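Local coordinates for secreted protein ASP-2 (Necator americanus, PDB 1U53), which is a secreted pathogenesis-related-1 (CAP superfamily) protein and hookworm vaccine antigen, whose biochemical role is not established, at residues E22-L27 / K106-E111. Numbering follows the deposited sequence.
Sequences EMHNSL and KAWFGE. Unlike the reference sequence in segment 22-27: M23 (reference Leu).
M23, on helix 14-32, reaches K106 of helix 97-109 through its terminal methyl, the CE atom lying 4.1 Å from CG of the lysine. The thioether bends at both chi2 and chi3, which swings the methyl across the gap onto the aliphatic root of K106; beyond CG the lysine runs extended and leads its ammonium away from 22-27.

One residue on, H24 meets W108 edge to edge, with CE1 of the imidazole 4.3 Å from CZ3 of the indole and each carbon near the plane of the other ring. The touch is light, and the polar atoms of both rings are bonded outside the two segments. On the imidazole, ND1 is hydrogen-bonded to the carbonyl of F20 one turn earlier and NE2 to the hydroxyl of Y163, which fixes the rotation of the buried ring and satisfies both its nitrogens. W108 NE1 bonds to the carbonyl of I87, and its indole stacks on H134.

L27 makes the tightest apolar contact with the phenyl ring of F109. Its CD2 methyl stands over one face, 3.7 Å from the ring centroid and only 8° off the normal, a well-centred CH-pi contact. CB sits equally close to CE1, while CD1 lies 3.8 Å from CG; the three carbons lie above the same face, CD2 over the centre, CD1 toward CG and CB toward the ring's CD1-CE1 side. F109 has CG anti to the backbone N (chi1 -173°), a torsion that carries the ring across to the leucine.

M138 of helix 133-138 touches H24, L27, W108 and F109, tying a third helix to the pair. Such apolar and aromatic packing between helices, with W108 and H24 also reaching the central beta-sheet, is characteristic of the alpha-beta-alpha sandwich of the CAP (PR-1) fold.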
ATOM      1  N   GLU A  22      -5.467  -3.393   7.883  1.00 12.52           N
ATOM      2  CA  GLU A  22      -4.622  -3.476   9.103  1.00 13.60           C
ATOM      3  C   GLU A  22      -3.133  -3.599   8.796  1.00 12.57           C
ATOM      4  O   GLU A  22      -2.313  -2.921   9.449  1.00 12.98           O
ATOM      5  CB  GLU A  22      -5.084  -4.662   9.947  1.00 16.39           C
ATOM      6  CG  GLU A  22      -6.470  -4.350  10.482  1.00 20.96           C
ATOM      7  CD  GLU A  22      -7.095  -5.492  11.197  1.00 27.35           C
ATOM      8  OE1 GLU A  22      -6.375  -6.488  11.436  1.00 29.36           O
ATOM      9  OE2 GLU A  22      -8.316  -5.380  11.499  1.00 30.43           O
ATOM     10  N   MET A  23      -2.794  -4.439   7.817  1.00 11.81           N
ATOM     11  CA  MET A  23      -1.409  -4.611   7.372  1.00 13.33           C
ATOM     12  C   MET A  23      -0.875  -3.306   6.840  1.00 13.52           C
ATOM     13  O   MET A  23       0.243  -2.912   7.127  1.00 11.70           O
ATOM     14  CB  MET A  23      -1.293  -5.614   6.230  1.00 16.17           C
ATOM     15  CG  MET A  23      -1.645  -6.952   6.563  1.00 21.79           C
ATOM     16  SD  MET A  23      -0.275  -8.114   6.614  1.00 25.42           S
ATOM     17  CE  MET A  23       1.186  -7.588   5.872  1.00 20.11           C
ATOM     18  N   HIS A  24      -1.669  -2.606   6.024  1.00 11.17           N
ATOM     19  CA  HIS A  24      -1.137  -1.315   5.547  1.00 10.19           C
ATOM     20  C   HIS A  24      -0.872  -0.330   6.664  1.00 10.70           C
ATOM     21  O   HIS A  24       0.188   0.327   6.708  1.00 11.51           O
ATOM     22  CB  HIS A  24      -2.048  -0.680   4.496  1.00  9.92           C
ATOM     23  CG  HIS A  24      -1.821  -1.210   3.103  1.00  9.05           C
ATOM     24  ND1 HIS A  24      -2.228  -2.459   2.683  1.00 10.32           N
ATOM     25  CD2 HIS A  24      -1.247  -0.617   2.027  1.00  8.92           C
ATOM     26  CE1 HIS A  24      -1.883  -2.629   1.413  1.00 10.12           C
ATOM     27  NE2 HIS A  24      -1.285  -1.517   0.996  1.00  8.65           N
ATOM     28  N   ASN A  25      -1.832  -0.194   7.589  1.00 10.68           N
ATOM     29  CA  ASN A  25      -1.619   0.781   8.678  1.00 10.95           C
ATOM     30  C   ASN A  25      -0.534   0.354   9.648  1.00 11.45           C
ATOM     31  O   ASN A  25       0.247   1.191  10.123  1.00 11.49           O
ATOM     32  CB  ASN A  25      -2.903   1.087   9.403  1.00 12.94           C
ATOM     33  CG  ASN A  25      -3.750   2.046   8.626  1.00 13.89           C
ATOM     34  OD1 ASN A  25      -3.219   2.937   7.984  1.00 13.41           O
ATOM     35  ND2 ASN A  25      -5.070   1.841   8.641  1.00 14.61           N
ATOM     36  N   SER A  26      -0.445  -0.947   9.886  1.00 11.99           N
ATOM     37  CA  SER A  26       0.621  -1.491  10.731  1.00 11.71           C
ATOM     38  C   SER A  26       2.011  -1.152  10.169  1.00 11.88           C
ATOM     39  O   SER A  26       2.897  -0.743  10.883  1.00 13.69           O
ATOM     40  CB  SER A  26       0.500  -3.014  10.749  1.00 14.89           C
ATOM     41  OG  SER A  26       1.567  -3.625  11.473  1.00 21.13           O
ATOM     42  N   LEU A  27       2.199  -1.405   8.889  1.00 10.77           N
ATOM     43  CA  LEU A  27       3.494  -1.225   8.267  1.00  9.18           C
ATOM     44  C   LEU A  27       3.795   0.259   8.093  1.00  9.96           C
ATOM     45  O   LEU A  27       4.958   0.676   8.303  1.00 11.77           O
ATOM     46  CB  LEU A  27       3.500  -1.976   6.924  1.00 11.01           C
ATOM     47  CG  LEU A  27       3.452  -3.499   7.077  1.00 10.71           C
ATOM     48  CD1 LEU A  27       3.157  -4.211   5.757  1.00 12.86           C
ATOM     49  CD2 LEU A  27       4.774  -4.009   7.624  1.00 10.86           C
ATOM     50  N   LYS A 106       3.028  -8.315   2.194  1.00 11.24           N
ATOM     51  CA  LYS A 106       4.434  -8.628   2.534  1.00 12.52           C
ATOM     52  C   LYS A 106       5.367  -8.466   1.335  1.00 11.62           C
ATOM     53  O   LYS A 106       6.480  -7.981   1.493  1.00 13.09           O
ATOM     54  CB  LYS A 106       4.569 -10.063   3.071  1.00 13.32           C
ATOM     55  CG  LYS A 106       3.945 -10.272   4.445  1.00 16.08           C
ATOM     56  CD  LYS A 106       4.034 -11.775   4.722  1.00 20.43           C
ATOM     57  CE  LYS A 106       3.950 -12.132   6.157  1.00 22.24           C
ATOM     58  NZ  LYS A 106       4.006 -13.655   6.298  1.00 24.05           N
ATOM     59  N   ALA A 107       4.954  -8.914   0.137  1.00 11.50           N
ATOM     60  CA  ALA A 107       5.818  -8.857  -1.057  1.00 11.45           C
ATOM     61  C   ALA A 107       6.096  -7.412  -1.448  1.00 13.35           C
ATOM     62  O   ALA A 107       7.197  -7.056  -1.874  1.00 14.76           O
ATOM     63  CB  ALA A 107       5.146  -9.575  -2.239  1.00 12.90           C
ATOM     64  N   TRP A 108       5.056  -6.592  -1.340  1.00 12.14           N
ATOM     65  CA  TRP A 108       5.198  -5.168  -1.687  1.00 10.96           C
ATOM     66  C   TRP A 108       6.098  -4.481  -0.686  1.00 10.97           C
ATOM     67  O   TRP A 108       7.033  -3.755  -1.051  1.00 11.76           O
ATOM     68  CB  TRP A 108       3.839  -4.469  -1.728  1.00 11.77           C
ATOM     69  CG  TRP A 108       2.922  -5.018  -2.829  1.00 10.64           C
ATOM     70  CD1 TRP A 108       3.295  -5.572  -4.030  1.00  9.94           C
ATOM     71  CD2 TRP A 108       1.493  -5.022  -2.805  1.00  9.58           C
ATOM     72  NE1 TRP A 108       2.166  -5.967  -4.741  1.00 10.66           N
ATOM     73  CE2 TRP A 108       1.056  -5.652  -3.993  1.00  9.39           C
ATOM     74  CE3 TRP A 108       0.529  -4.598  -1.849  1.00 10.68           C
ATOM     75  CZ2 TRP A 108      -0.293  -5.800  -4.297  1.00  9.33           C
ATOM     76  CZ3 TRP A 108      -0.819  -4.763  -2.153  1.00 10.77           C
ATOM     77  CH2 TRP A 108      -1.210  -5.394  -3.371  1.00 10.03           C
ATOM     78  N   PHE A 109       5.777  -4.656   0.589  1.00 10.32           N
ATOM     79  CA  PHE A 109       6.534  -3.971   1.631  1.00 10.52           C
ATOM     80  C   PHE A 109       7.964  -4.462   1.673  1.00 12.07           C
ATOM     81  O   PHE A 109       8.862  -3.702   2.027  1.00 12.94           O
ATOM     82  CB  PHE A 109       5.854  -4.184   2.966  1.00 10.82           C
ATOM     83  CG  PHE A 109       6.476  -3.364   4.060  1.00 10.50           C
ATOM     84  CD1 PHE A 109       6.095  -2.026   4.236  1.00 10.26           C
ATOM     85  CD2 PHE A 109       7.442  -3.918   4.884  1.00 11.36           C
ATOM     86  CE1 PHE A 109       6.668  -1.267   5.246  1.00 13.22           C
ATOM     87  CE2 PHE A 109       8.040  -3.141   5.880  1.00 10.37           C
ATOM     88  CZ  PHE A 109       7.654  -1.835   6.064  1.00 10.52           C
ATOM     89  N   GLY A 110       8.183  -5.711   1.268  1.00 13.22           N
ATOM     90  CA  GLY A 110       9.515  -6.320   1.370  1.00 14.14           C
ATOM     91  C   GLY A 110      10.582  -5.687   0.496  1.00 14.13           C
ATOM     92  O   GLY A 110      11.763  -5.898   0.745  1.00 15.77           O
ATOM     93  N   GLU A 111      10.162  -4.863  -0.473  1.00 11.76           N
ATOM     94  CA  GLU A 111      11.078  -4.073  -1.329  1.00 11.93           C
ATOM     95  C   GLU A 111      12.027  -3.205  -0.486  1.00 13.30           C
ATOM     96  O   GLU A 111      13.184  -3.008  -0.871  1.00 14.12           O
ATOM     97  CB  GLU A 111      10.253  -3.240  -2.322  1.00 12.43           C
ATOM     98  CG  GLU A 111       9.579  -4.179  -3.323  1.00 12.74           C
ATOM     99  CD  GLU A 111       8.716  -3.493  -4.342  1.00 16.12           C
ATOM    100  OE1 GLU A 111       8.399  -2.296  -4.145  1.00 16.05           O
ATOM    101  OE2 GLU A 111       8.365  -4.186  -5.359  1.00 14.93           O
TER